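Local coordinates for protein GDP-mannose-dependent alpha-(1-6)-phosphatidylinositol monomannoside mannosyltransferase (Corynebacterium glutamicum, PDB 3OKP) that belongs to the GT-B glycosyltransferases, two-domain enzymes with a parallel sheet in each half, and holds guanosine-5'-diphosphate-alpha-D-mannose in a pocket of its second domain, at residues H120-S125 / R153-A158; L207-G212 / R281-G286; F276-R281 / G293-E298; L287-L292 / G309-A314. One frame throughout, in Å; residues are numbered along the deposited sequence.

Contact 1: residues H120-S125 / R153-A158; sequences HEVGWS and RRFKSA
Ser-125 meets the helix 149-159 at the closest backbone point, where its CA lies 5.6 Å from that of Phe-155. The tight part of the contact is the inner side, filled by the Phe-155 ring. With CG held between backbone N and carbonyl carbon (chi1 61°), Phe-155 presents CD1 to Glu-121 CB at 3.7 Å, while Val-122 N lies in the ring plane at the edge. The acid end of Glu-121 bends away, and OE1 is bonded to His-118 N. The CB of Ser-125 touches the CB atoms of Phe-155 and Ala-158. Its hydroxyl gives its hydrogen to Val-122 O at 2.6 Å, a carbonyl that also receives the N-H of Ser-125; this is consistent with the 3.3 Å approach of OG to Arg-154 O not being a hydrogen bond.

The outer side is polar and partly open to solvent. There Val-122 CG1 sits over the centre of the Arg-154 guanidinium, 3.8 Å from CZ, and also touches CB of the same folded chain. Arg-154 NH1 bonds to Tyr-150 OH, one turn earlier, and to Gly-286 O of the second domain. The example shows a short, weakly bonded helix packed against helix 149-159, part apolar and part polar: Trp-124 and Ala-158 both lean on helix 128-140, Phe-159 meets the Phe-155 ring edge-to-face, and Thr-117, just past strand 112-116, backs Phe-155.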
loop_
_atom_site.group_PDB
_atom_site.type_symbol
_atom_site.label_atom_id
_atom_site.label_comp_id
_atom_site.label_asym_id
_atom_site.label_seq_id
_atom_site.Cartn_x
_atom_site.Cartn_y
_atom_site.Cartn_z
ATOM N N HIS A 120 -0.636 -11.703 1.869
ATOM C CA HIS A 120 -1.106 -13.026 2.288
ATOM C C HIS A 120 -0.133 -14.180 2.030
ATOM O O HIS A 120 -0.081 -15.126 2.814
ATOM C CB HIS A 120 -2.465 -13.341 1.648
ATOM N N GLU A 121 0.633 -14.094 0.942
ATOM C CA GLU A 121 1.554 -15.170 0.546
ATOM C C GLU A 121 2.635 -15.479 1.590
ATOM O O GLU A 121 3.172 -16.589 1.616
ATOM C CB GLU A 121 2.194 -14.875 -0.816
ATOM C CG GLU A 121 1.260 -15.076 -2.016
ATOM C CD GLU A 121 0.406 -13.852 -2.349
ATOM O OE1 GLU A 121 0.607 -12.776 -1.740
ATOM O OE2 GLU A 121 -0.471 -13.973 -3.235
ATOM N N VAL A 122 2.943 -14.499 2.441
ATOM C CA VAL A 122 3.871 -14.693 3.563
ATOM C C VAL A 122 3.364 -15.800 4.491
ATOM O O VAL A 122 4.109 -16.714 4.843
ATOM C CB VAL A 122 4.090 -13.380 4.371
ATOM C CG1 VAL A 122 5.019 -13.620 5.561
ATOM C CG2 VAL A 122 4.652 -12.276 3.480
ATOM N N GLY A 123 2.090 -15.716 4.868
ATOM C CA GLY A 123 1.456 -16.728 5.708
ATOM C C GLY A 123 1.332 -18.077 5.021
ATOM O O GLY A 123 1.361 -19.116 5.683
ATOM N N TRP A 124 1.188 -18.054 3.693
ATOM C CA TRP A 124 1.110 -19.274 2.881
ATOM C C TRP A 124 2.417 -20.078 2.888
ATOM O O TRP A 124 2.405 -21.293 2.688
ATOM C CB TRP A 124 0.713 -18.940 1.437
ATOM C CG TRP A 124 -0.761 -18.701 1.225
ATOM C CD1 TRP A 124 -1.523 -17.722 1.794
ATOM C CD2 TRP A 124 -1.641 -19.440 0.364
ATOM N NE1 TRP A 124 -2.822 -17.812 1.358
ATOM C CE2 TRP A 124 -2.923 -18.857 0.477
ATOM C CE3 TRP A 124 -1.472 -20.541 -0.488
ATOM C CZ2 TRP A 124 -4.035 -19.337 -0.231
ATOM C CZ3 TRP A 124 -2.576 -21.019 -1.192
ATOM C CH2 TRP A 124 -3.840 -20.414 -1.058
ATOM N N SER A 125 3.539 -19.401 3.120
ATOM C CA SER A 125 4.844 -20.067 3.163
ATOM C C SER A 125 5.115 -20.782 4.494
ATOM O O SER A 125 6.163 -21.412 4.663
ATOM C CB SER A 125 5.967 -19.072 2.850
ATOM O OG SER A 125 6.120 -18.121 3.891
ATOM N N ARG A 153 11.812 -12.085 0.763
ATOM C CA ARG A 153 12.626 -12.951 1.622
ATOM C C ARG A 153 11.786 -14.023 2.327
ATOM O O ARG A 153 12.219 -15.171 2.453
ATOM C CB ARG A 153 13.413 -12.127 2.645
ATOM C CG ARG A 153 14.389 -12.954 3.486
ATOM C CD ARG A 153 15.278 -12.090 4.376
ATOM N NE ARG A 153 14.561 -11.513 5.512
ATOM C CZ ARG A 153 14.183 -10.240 5.594
ATOM N NH1 ARG A 153 14.448 -9.393 4.602
ATOM N NH2 ARG A 153 13.541 -9.808 6.670
ATOM N N ARG A 154 10.588 -13.643 2.771
ATOM C CA ARG A 154 9.703 -14.554 3.501
ATOM C C ARG A 154 9.177 -15.725 2.657
ATOM O O ARG A 154 9.018 -16.833 3.176
ATOM C CB ARG A 154 8.523 -13.795 4.132
ATOM C CG ARG A 154 8.882 -12.732 5.192
ATOM C CD ARG A 154 9.492 -13.308 6.479
ATOM N NE ARG A 154 8.659 -14.344 7.095
ATOM C CZ ARG A 154 7.787 -14.145 8.082
ATOM N NH1 ARG A 154 7.605 -12.934 8.598
ATOM N NH2 ARG A 154 7.091 -15.169 8.558
ATOM N N PHE A 155 8.910 -15.490 1.370
ATOM C CA PHE A 155 8.278 -16.525 0.535
ATOM C C PHE A 155 9.037 -17.007 -0.714
ATOM O O PHE A 155 8.539 -17.875 -1.442
ATOM C CB PHE A 155 6.827 -16.146 0.169
ATOM C CG PHE A 155 6.691 -14.869 -0.636
ATOM C CD1 PHE A 155 5.756 -13.907 -0.268
ATOM C CD2 PHE A 155 7.475 -14.638 -1.769
ATOM C CE1 PHE A 155 5.609 -12.732 -1.004
ATOM C CE2 PHE A 155 7.337 -13.470 -2.507
ATOM C CZ PHE A 155 6.401 -12.513 -2.124
ATOM N N LYS A 156 10.227 -16.456 -0.958
ATOM C CA LYS A 156 10.997 -16.778 -2.169
ATOM C C LYS A 156 11.254 -18.279 -2.352
ATOM O O LYS A 156 11.009 -18.823 -3.431
ATOM C CB LYS A 156 12.321 -16.007 -2.207
ATOM C CG LYS A 156 12.973 -15.968 -3.587
ATOM C CD LYS A 156 14.349 -15.319 -3.542
ATOM C CE LYS A 156 14.928 -15.134 -4.940
ATOM N NZ LYS A 156 15.261 -16.432 -5.605
ATOM N N SER A 157 11.733 -18.937 -1.296
ATOM C CA SER A 157 12.053 -20.368 -1.352
ATOM C C SER A 157 10.828 -21.241 -1.642
ATOM O O SER A 157 10.949 -22.294 -2.271
ATOM C CB SER A 157 12.756 -20.827 -0.067
ATOM O OG SER A 157 11.891 -20.762 1.052
ATOM N N ALA A 158 9.656 -20.790 -1.191
ATOM C CA ALA A 158 8.400 -21.505 -1.425
ATOM C C ALA A 158 8.010 -21.533 -2.905
ATOM O O ALA A 158 7.611 -22.579 -3.422
ATOM C CB ALA A 158 7.279 -20.914 -0.581
#

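Contact 2: residues L207-G212 / R281-G286; sequences LVPRKG and RTRGGG. With GDD (guanosine-5'-diphosphate-alpha-D-mannose), chain B.
The Arg-283 guanidinium has Pro-209 CB over the centre of one face, 3.5 Å from CZ, and the two side chains cross at about a right angle. CD of Arg-283 lies against Arg-210 CA, and the bend at chi3 (32°) then carries NE to 3.6 Å from Pro-209 CB. The Arg-281 group carries a carbonyl on its face: Pro-209 O is 3.2 Å from NH2, an approach whose angle is too poor for a hydrogen bond, and the firm partner of NH2 is Asp-214, by a salt bridge. On one face of the Arg-210 group lies Lys-211 CE, offset toward the rim, while water 1 sits in plane at the edge. That water accepts from Arg-210 NH1 at 3.0 Å and donates to Arg-281 O at 2.6 Å. Arg-210 NH1 and Lys-211 NZ both form salt bridges with Glu-290 OE1.

Both segments are loops following strands 200-204 and 275-278, adjacent in the parallel sheet of the second GT-B domain, and the first of them supplies Arg-210 and Lys-211 to the ligand pocket. The direct tie between them is Arg-281 N to Arg-210 O, 2.9 Å. On the pocket side, Lys-211 NZ gives a 2.8 Å hydrogen bond to O3B of the bound guanosine-5'-diphosphate-alpha-D-mannose and a weak one to O3A. Gly-212, close to Arg-281 NH1, stands at the N-cap of helix 213-226.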
loop_
_atom_site.group_PDB
_atom_site.type_symbol
_atom_site.label_atom_id
_atom_site.label_comp_id
_atom_site.label_asym_id
_atom_site.label_seq_id
_atom_site.Cartn_x
_atom_site.Cartn_y
_atom_site.Cartn_z
ATOM N N LEU A 207 -6.614 1.735 13.291
ATOM C CA LEU A 207 -6.319 1.658 14.717
ATOM C C LEU A 207 -6.213 0.199 15.149
ATOM O O LEU A 207 -7.190 -0.401 15.600
ATOM C CB LEU A 207 -7.362 2.426 15.546
ATOM C CG LEU A 207 -7.637 3.888 15.166
ATOM C CD1 LEU A 207 -8.637 4.518 16.128
ATOM C CD2 LEU A 207 -6.355 4.716 15.100
ATOM N N VAL A 208 -5.020 -0.361 14.959
ATOM C CA VAL A 208 -4.678 -1.716 15.405
ATOM C C VAL A 208 -3.316 -1.665 16.114
ATOM O O VAL A 208 -2.503 -0.783 15.814
ATOM C CB VAL A 208 -4.675 -2.758 14.233
ATOM C CG1 VAL A 208 -6.084 -2.952 13.665
ATOM C CG2 VAL A 208 -3.689 -2.367 13.126
ATOM N N PRO A 209 -3.068 -2.592 17.066
ATOM C CA PRO A 209 -1.837 -2.554 17.869
ATOM C C PRO A 209 -0.535 -2.355 17.085
ATOM O O PRO A 209 0.302 -1.546 17.493
ATOM C CB PRO A 209 -1.834 -3.917 18.568
ATOM C CG PRO A 209 -3.260 -4.275 18.685
ATOM C CD PRO A 209 -3.939 -3.718 17.461
ATOM N N ARG A 210 -0.374 -3.063 15.967
ATOM C CA ARG A 210 0.912 -3.086 15.259
ATOM C C ARG A 210 1.339 -1.753 14.634
ATOM O O ARG A 210 2.517 -1.566 14.330
ATOM C CB ARG A 210 0.960 -4.222 14.227
ATOM C CG ARG A 210 0.152 -3.991 12.953
ATOM C CD ARG A 210 0.467 -5.068 11.921
ATOM N NE ARG A 210 -0.249 -4.867 10.660
ATOM C CZ ARG A 210 0.202 -4.112 9.666
ATOM N NH1 ARG A 210 1.364 -3.490 9.788
ATOM N NH2 ARG A 210 -0.510 -3.968 8.557
ATOM N N LYS A 211 0.394 -0.828 14.462
ATOM C CA LYS A 211 0.685 0.470 13.839
ATOM C C LYS A 211 1.430 1.428 14.778
ATOM O O LYS A 211 1.990 2.436 14.338
ATOM C CB LYS A 211 -0.598 1.116 13.303
ATOM C CG LYS A 211 -1.337 0.289 12.250
ATOM C CD LYS A 211 -0.637 0.310 10.897
ATOM C CE LYS A 211 -1.434 -0.462 9.852
ATOM N NZ LYS A 211 -0.795 -0.395 8.506
ATOM N N GLY A 212 1.434 1.111 16.069
ATOM C CA GLY A 212 2.234 1.855 17.033
ATOM C C GLY A 212 1.691 3.207 17.450
ATOM O O GLY A 212 2.462 4.082 17.868
ATOM N N ARG A 281 5.332 -2.033 14.364
ATOM C CA ARG A 281 6.059 -3.167 14.932
ATOM C C ARG A 281 5.477 -4.484 14.424
ATOM O O ARG A 281 4.275 -4.581 14.158
ATOM C CB ARG A 281 6.047 -3.127 16.468
ATOM C CG ARG A 281 4.682 -3.361 17.108
ATOM C CD ARG A 281 4.793 -3.493 18.620
ATOM N NE ARG A 281 3.485 -3.666 19.249
ATOM C CZ ARG A 281 2.665 -2.672 19.583
ATOM N NH1 ARG A 281 3.007 -1.412 19.350
ATOM N NH2 ARG A 281 1.496 -2.941 20.151
ATOM N N THR A 282 6.335 -5.490 14.283
ATOM C CA THR A 282 5.892 -6.825 13.890
ATOM C C THR A 282 5.319 -7.563 15.097
ATOM O O THR A 282 5.921 -7.577 16.172
ATOM C CB THR A 282 7.033 -7.628 13.231
ATOM O OG1 THR A 282 7.478 -6.930 12.064
ATOM C CG2 THR A 282 6.561 -9.025 12.823
ATOM N N ARG A 283 4.140 -8.149 14.903
ATOM C CA ARG A 283 3.432 -8.893 15.939
ATOM C C ARG A 283 2.917 -10.216 15.379
ATOM O O ARG A 283 3.348 -10.657 14.310
ATOM C CB ARG A 283 2.250 -8.072 16.461
ATOM C CG ARG A 283 2.626 -6.902 17.354
ATOM C CD ARG A 283 1.436 -5.985 17.600
ATOM N NE ARG A 283 0.166 -6.711 17.629
ATOM C CZ ARG A 283 -0.449 -7.142 18.727
ATOM N NH1 ARG A 283 0.068 -6.926 19.931
ATOM N NH2 ARG A 283 -1.596 -7.788 18.616
ATOM N N GLY A 284 1.987 -10.837 16.104
ATOM C CA GLY A 284 1.301 -12.047 15.654
ATOM C C GLY A 284 2.231 -13.183 15.277
ATOM O O GLY A 284 1.984 -13.897 14.305
ATOM N N GLY A 285 3.305 -13.341 16.049
ATOM C CA GLY A 285 4.288 -14.398 15.822
ATOM C C GLY A 285 5.078 -14.244 14.535
ATOM O O GLY A 285 5.559 -15.230 13.983
ATOM N N GLY A 286 5.211 -13.004 14.063
ATOM C CA GLY A 286 5.875 -12.715 12.791
ATOM C C GLY A 286 4.931 -12.576 11.605
ATOM O O GLY A 286 5.363 -12.239 10.498
HETATM N N2 GDD B . -9.727 8.347 3.740
HETATM C C2 GDD B . -8.976 7.860 4.759
HETATM N N1 GDD B . -9.252 8.227 6.033
HETATM N N3 GDD B . -7.955 7.013 4.493
HETATM C C4 GDD B . -7.191 6.518 5.503
HETATM C C5 GDD B . -7.461 6.881 6.813
HETATM C C6 GDD B . -8.514 7.753 7.067
HETATM O O6 GDD B . -8.782 8.098 8.236
HETATM N N7 GDD B . -6.564 6.250 7.599
HETATM C C8 GDD B . -5.761 5.515 6.796
HETATM N N9 GDD B . -6.149 5.681 5.521
HETATM C "C1'" GDD B . -5.544 5.068 4.310
HETATM C "C2'" GDD B . -4.177 5.670 4.030
HETATM O "O2'" GDD B . -4.275 6.886 3.285
HETATM C "C3'" GDD B . -3.476 4.568 3.260
HETATM O "O3'" GDD B . -3.681 4.737 1.853
HETATM C "C4'" GDD B . -4.140 3.277 3.729
HETATM O "O4'" GDD B . -5.323 3.660 4.443
HETATM C "C5'" GDD B . -3.224 2.467 4.645
HETATM O "O5'" GDD B . -2.492 1.489 3.902
HETATM P PA GDD B . -1.230 0.946 4.369
HETATM O O1A GDD B . -0.699 0.293 3.443
HETATM O O2A GDD B . -0.451 1.875 4.698
HETATM O O3A GDD B . -1.424 0.083 5.519
HETATM P PB GDD B . -2.356 -1.031 5.574
HETATM O O2B GDD B . -2.420 -1.624 4.475
HETATM O O3B GDD B . -1.976 -1.836 6.451
HETATM O O1B GDD B . -3.667 -0.555 5.943
HETATM O O HOH W 1 3.478 -3.676 11.891
#

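Contact 3: residues F276-R281 / G293-E298; sequences FAMPAR and GIVYLE. With GDD (guanosine-5'-diphosphate-alpha-D-mannose), chain B.
Strand 276-278 and helix 294-298 run antiparallel, at 172° with axes 9.3 Å apart, bringing Phe-276 opposite Tyr-296. Tyr-296 reaches across to the strand, where its OH gives a short hydrogen bond of 2.5 Å to Met-278 O, the carbonyl lying in the ring plane at the edge. Met-278, bent at chi2 and chi3, curls its CE to 3.7 Å from Tyr-296 CZ and equally close to Val-295 CG2, with SD in an oblique Met-aromatic contact. Phe-276 has CG anti to its backbone N (chi1 177°) and puts CZ 3.6 Å from Val-295 CB; Val-295 O lies above one ring face, offset toward the rim.

Away from the strand, the helix serves the ligand: Glu-298 OE1 and OE2 accept from O2' and O3' of guanosine-5'-diphosphate-alpha-D-mannose at 2.8 and 2.7 Å, and the N-H groups of Ile-294 and Val-295 bind phosphate oxygens weakly. The pair belongs to the beta-alpha-beta unit of strand 275-278, helix 294-301 and strand 306-308, with strand 200-204 on the other side of 275-278.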
loop_
_atom_site.group_PDB
_atom_site.type_symbol
_atom_site.label_atom_id
_atom_site.label_comp_id
_atom_site.label_asym_id
_atom_site.label_seq_id
_atom_site.Cartn_x
_atom_site.Cartn_y
_atom_site.Cartn_z
ATOM N N PHE A 276 5.193 13.255 10.242
ATOM C CA PHE A 276 4.370 12.051 10.161
ATOM C C PHE A 276 5.095 10.922 10.882
ATOM O O PHE A 276 6.263 10.646 10.603
ATOM C CB PHE A 276 4.069 11.644 8.711
ATOM C CG PHE A 276 3.278 10.358 8.597
ATOM C CD1 PHE A 276 3.928 9.122 8.527
ATOM C CD2 PHE A 276 1.885 10.381 8.583
ATOM C CE1 PHE A 276 3.200 7.933 8.443
ATOM C CE2 PHE A 276 1.149 9.201 8.491
ATOM C CZ PHE A 276 1.808 7.974 8.425
ATOM N N ALA A 277 4.396 10.273 11.807
ATOM C CA ALA A 277 4.977 9.179 12.574
ATOM C C ALA A 277 4.033 7.983 12.627
ATOM O O ALA A 277 2.839 8.129 12.903
ATOM C CB ALA A 277 5.337 9.646 13.983
ATOM N N MET A 278 4.581 6.806 12.339
ATOM C CA MET A 278 3.859 5.546 12.487
ATOM C C MET A 278 4.903 4.464 12.748
ATOM O O MET A 278 5.431 3.870 11.807
ATOM C CB MET A 278 3.010 5.235 11.243
ATOM C CG MET A 278 1.924 4.183 11.468
ATOM S SD MET A 278 2.464 2.482 11.178
ATOM C CE MET A 278 2.281 2.362 9.400
ATOM N N PRO A 279 5.223 4.227 14.036
ATOM C CA PRO A 279 6.286 3.297 14.407
ATOM C C PRO A 279 5.805 1.844 14.409
ATOM O O PRO A 279 5.697 1.218 15.468
ATOM C CB PRO A 279 6.687 3.767 15.809
ATOM C CG PRO A 279 5.442 4.376 16.377
ATOM C CD PRO A 279 4.584 4.839 15.219
ATOM N N ALA A 280 5.522 1.329 13.214
ATOM C CA ALA A 280 5.025 -0.034 13.024
ATOM C C ALA A 280 5.939 -1.086 13.653
ATOM O O ALA A 280 7.163 -1.024 13.509
ATOM C CB ALA A 280 4.827 -0.325 11.534
ATOM N N ARG A 281 5.332 -2.033 14.364
ATOM C CA ARG A 281 6.059 -3.167 14.932
ATOM C C ARG A 281 5.477 -4.484 14.424
ATOM O O ARG A 281 4.275 -4.581 14.158
ATOM C CB ARG A 281 6.047 -3.127 16.468
ATOM C CG ARG A 281 4.682 -3.361 17.108
ATOM C CD ARG A 281 4.793 -3.493 18.620
ATOM N NE ARG A 281 3.485 -3.666 19.249
ATOM C CZ ARG A 281 2.665 -2.672 19.583
ATOM N NH1 ARG A 281 3.007 -1.412 19.350
ATOM N NH2 ARG A 281 1.496 -2.941 20.151
ATOM N N GLY A 293 3.786 -0.174 3.564
ATOM C CA GLY A 293 3.365 1.025 4.281
ATOM C C GLY A 293 3.207 2.209 3.354
ATOM O O GLY A 293 4.087 3.066 3.268
ATOM N N ILE A 294 2.078 2.252 2.654
ATOM C CA ILE A 294 1.799 3.330 1.708
ATOM C C ILE A 294 1.672 4.696 2.402
ATOM O O ILE A 294 1.969 5.726 1.796
ATOM C CB ILE A 294 0.568 3.008 0.796
ATOM C CG1 ILE A 294 0.493 3.958 -0.404
ATOM C CG2 ILE A 294 -0.727 3.026 1.573
ATOM C CD1 ILE A 294 1.336 3.514 -1.578
ATOM N N VAL A 295 1.261 4.695 3.673
ATOM C CA VAL A 295 1.137 5.938 4.446
ATOM C C VAL A 295 2.445 6.739 4.515
ATOM O O VAL A 295 2.415 7.970 4.542
ATOM C CB VAL A 295 0.562 5.714 5.881
ATOM C CG1 VAL A 295 -0.890 5.244 5.820
ATOM C CG2 VAL A 295 1.422 4.738 6.692
ATOM N N TYR A 296 3.581 6.037 4.533
ATOM C CA TYR A 296 4.901 6.676 4.554
ATOM C C TYR A 296 5.198 7.392 3.238
ATOM O O TYR A 296 5.847 8.441 3.222
ATOM C CB TYR A 296 6.003 5.647 4.813
ATOM C CG TYR A 296 5.874 4.846 6.094
ATOM C CD1 TYR A 296 5.823 5.474 7.339
ATOM C CD2 TYR A 296 5.843 3.454 6.058
ATOM C CE1 TYR A 296 5.717 4.730 8.518
ATOM C CE2 TYR A 296 5.742 2.704 7.228
ATOM C CZ TYR A 296 5.682 3.348 8.452
ATOM O OH TYR A 296 5.585 2.600 9.603
ATOM N N LEU A 297 4.730 6.804 2.140
ATOM C CA LEU A 297 4.908 7.366 0.805
ATOM C C LEU A 297 3.999 8.566 0.603
ATOM O O LEU A 297 4.390 9.551 -0.024
ATOM C CB LEU A 297 4.636 6.301 -0.263
ATOM C CG LEU A 297 5.434 5.000 -0.125
ATOM C CD1 LEU A 297 4.919 3.958 -1.096
ATOM C CD2 LEU A 297 6.927 5.241 -0.324
ATOM N N GLU A 298 2.786 8.473 1.149
ATOM C CA GLU A 298 1.815 9.564 1.128
ATOM C C GLU A 298 2.336 10.795 1.872
ATOM O O GLU A 298 2.171 11.923 1.407
ATOM C CB GLU A 298 0.486 9.096 1.732
ATOM C CG GLU A 298 -0.278 8.105 0.851
ATOM C CD GLU A 298 -1.463 7.456 1.552
ATOM O OE1 GLU A 298 -1.639 7.649 2.778
ATOM O OE2 GLU A 298 -2.221 6.742 0.867
HETATM N N2 GDD B . -9.727 8.347 3.740
HETATM C C2 GDD B . -8.976 7.860 4.759
HETATM N N1 GDD B . -9.252 8.227 6.033
HETATM N N3 GDD B . -7.955 7.013 4.493
HETATM C C4 GDD B . -7.191 6.518 5.503
HETATM C C5 GDD B . -7.461 6.881 6.813
HETATM C C6 GDD B . -8.514 7.753 7.067
HETATM O O6 GDD B . -8.782 8.098 8.236
HETATM N N7 GDD B . -6.564 6.250 7.599
HETATM C C8 GDD B . -5.761 5.515 6.796
HETATM N N9 GDD B . -6.149 5.681 5.521
HETATM C "C1'" GDD B . -5.544 5.068 4.310
HETATM C "C2'" GDD B . -4.177 5.670 4.030
HETATM O "O2'" GDD B . -4.275 6.886 3.285
HETATM C "C3'" GDD B . -3.476 4.568 3.260
HETATM O "O3'" GDD B . -3.681 4.737 1.853
HETATM C "C4'" GDD B . -4.140 3.277 3.729
HETATM O "O4'" GDD B . -5.323 3.660 4.443
HETATM C "C5'" GDD B . -3.224 2.467 4.645
HETATM O "O5'" GDD B . -2.492 1.489 3.902
HETATM P PA GDD B . -1.230 0.946 4.369
HETATM O O1A GDD B . -0.699 0.293 3.443
HETATM O O2A GDD B . -0.451 1.875 4.698
HETATM O O3A GDD B . -1.424 0.083 5.519
HETATM P PB GDD B . -2.356 -1.031 5.574
HETATM O O2B GDD B . -2.420 -1.624 4.475
HETATM O O3B GDD B . -1.976 -1.836 6.451
HETATM O O1B GDD B . -3.667 -0.555 5.943
#

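Contact 4: residues L287-L292 / G309-A314; sequences LDVEGL and GTSGGA
Glu-290 is bound through its main chain to Ser-311 on one side of its alpha carbon and to Gly-313 on the other. Its N-H points almost straight at Ser-311 OG, 3.1 Å away with an angle of 175°, and its carbonyl takes the N-H of Gly-313 at 2.8 Å. Three CA-H...O contacts continue the seam: Gly-312 CA to Glu-290 O, Gly-313 CA to Gly-291 O at 3.4 Å, and Ala-314 CA to Leu-292 O. With no side chains on the two glycines, the backbones lie against each other, and Gly-312 CA also packs tightly on Val-289 CG2 at 3.5 Å.

The next shell fixes these donors and acceptors. A type II' turn from Ser-311 to Ala-314, with Gly-312 as its second residue, aims the N-H of Gly-313 at the neighbouring loop. Ser-311 OG, anti to its backbone N (chi1 -174°), is also hydrogen-bonded to Thr-282 OG1, which would be expected to restrict its rotation. Beyond the seam, the Glu-290 carboxylate turns away toward the bound guanosine-5'-diphosphate-alpha-D-mannose. Glu-290 and Glu-298 have the spacing of the EX7E motif known from this family. A glycine-rich turn thus pins the main chain of a pocket acid, while its OE1 is shared in salt bridges by Arg-210 NH1 and Lys-211 NZ, tying the side chain to the loop that contacts the ligand.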
loop_
_atom_site.group_PDB
_atom_site.type_symbol
_atom_site.label_atom_id
_atom_site.label_comp_id
_atom_site.label_asym_id
_atom_site.label_seq_id
_atom_site.Cartn_x
_atom_site.Cartn_y
_atom_site.Cartn_z
ATOM N N LEU A 287 3.642 -12.823 11.834
ATOM C CA LEU A 287 2.635 -12.798 10.765
ATOM C C LEU A 287 1.874 -11.470 10.666
ATOM O O LEU A 287 1.350 -11.130 9.598
ATOM C CB LEU A 287 1.662 -13.976 10.924
ATOM C CG LEU A 287 1.938 -15.300 10.188
ATOM C CD1 LEU A 287 3.403 -15.513 9.793
ATOM C CD2 LEU A 287 1.423 -16.480 11.005
ATOM N N ASP A 288 1.804 -10.742 11.781
ATOM C CA ASP A 288 1.209 -9.413 11.804
ATOM C C ASP A 288 2.310 -8.393 11.501
ATOM O O ASP A 288 3.001 -7.914 12.406
ATOM C CB ASP A 288 0.552 -9.157 13.165
ATOM C CG ASP A 288 -0.451 -8.022 13.133
ATOM O OD1 ASP A 288 -1.052 -7.773 12.066
ATOM O OD2 ASP A 288 -0.642 -7.381 14.188
ATOM N N VAL A 289 2.468 -8.079 10.220
ATOM C CA VAL A 289 3.616 -7.315 9.755
ATOM C C VAL A 289 3.236 -6.246 8.728
ATOM O O VAL A 289 2.266 -6.403 7.979
ATOM C CB VAL A 289 4.703 -8.291 9.192
ATOM C CG1 VAL A 289 4.238 -8.964 7.888
ATOM C CG2 VAL A 289 6.033 -7.600 9.011
ATOM N N GLU A 290 4.004 -5.157 8.715
ATOM C CA GLU A 290 3.843 -4.101 7.728
ATOM C C GLU A 290 4.524 -4.520 6.429
ATOM O O GLU A 290 5.753 -4.544 6.344
ATOM C CB GLU A 290 4.426 -2.782 8.258
ATOM C CG GLU A 290 3.999 -1.541 7.484
ATOM C CD GLU A 290 2.503 -1.282 7.555
ATOM O OE1 GLU A 290 1.929 -1.323 8.665
ATOM O OE2 GLU A 290 1.899 -1.030 6.495
ATOM N N GLY A 291 3.716 -4.864 5.430
ATOM C CA GLY A 291 4.222 -5.331 4.141
ATOM C C GLY A 291 5.073 -4.288 3.445
ATOM O O GLY A 291 6.155 -4.592 2.937
ATOM N N LEU A 292 4.573 -3.057 3.418
ATOM C CA LEU A 292 5.327 -1.930 2.891
ATOM C C LEU A 292 5.017 -0.664 3.684
ATOM O O LEU A 292 5.875 -0.156 4.409
ATOM C CB LEU A 292 5.053 -1.735 1.393
ATOM C CG LEU A 292 5.839 -0.625 0.683
ATOM C CD1 LEU A 292 7.338 -0.943 0.609
ATOM C CD2 LEU A 292 5.265 -0.381 -0.699
ATOM N N GLY A 309 8.529 2.679 11.396
ATOM C CA GLY A 309 8.873 1.582 12.298
ATOM C C GLY A 309 9.787 0.555 11.658
ATOM O O GLY A 309 10.141 0.661 10.479
ATOM N N THR A 310 10.169 -0.442 12.449
ATOM C CA THR A 310 11.101 -1.480 12.012
ATOM C C THR A 310 10.403 -2.662 11.337
ATOM O O THR A 310 11.069 -3.538 10.785
ATOM C CB THR A 310 11.930 -2.021 13.195
ATOM O OG1 THR A 310 11.043 -2.456 14.234
ATOM C CG2 THR A 310 12.874 -0.948 13.739
ATOM N N SER A 311 9.072 -2.681 11.382
ATOM C CA SER A 311 8.284 -3.818 10.896
ATOM C C SER A 311 8.349 -4.034 9.388
ATOM O O SER A 311 8.107 -3.110 8.610
ATOM C CB SER A 311 6.820 -3.673 11.306
ATOM O OG SER A 311 6.081 -4.832 10.956
ATOM N N GLY A 312 8.669 -5.265 8.997
ATOM C CA GLY A 312 8.594 -5.703 7.602
ATOM C C GLY A 312 9.268 -4.814 6.579
ATOM O O GLY A 312 10.476 -4.575 6.648
ATOM N N GLY A 313 8.479 -4.330 5.623
ATOM C CA GLY A 313 8.989 -3.483 4.545
ATOM C C GLY A 313 8.956 -1.990 4.826
ATOM O O GLY A 313 9.328 -1.194 3.966
ATOM N N ALA A 314 8.517 -1.606 6.027
ATOM C CA ALA A 314 8.434 -0.187 6.417
ATOM C C ALA A 314 9.724 0.623 6.205
ATOM O O ALA A 314 9.662 1.720 5.642
ATOM C CB ALA A 314 7.932 -0.037 7.856
#

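How the contacts relate
From the N terminus, contact 1 comes first and closes a loop of 27 residues inside the first domain, before any other contact opens. The rest lie in the second domain. Contact 2 opens at 207-212 and spans 68 residues; before it closes, contact 3 begins at 276-281, so the two cross and share Arg-281. Contact 4 starts at 287-292, before the helix of contact 3 arrives, and ends at 309-314, crossing contact 3 in turn, whereas it follows contact 2 in series. Together they join the loops after strands 200-204, 275-278 and 306-308 to helix 294-301. Across the domains, Arg-154 of contact 1 reaches Gly-286 of contact 2 and Leu-287 of contact 4.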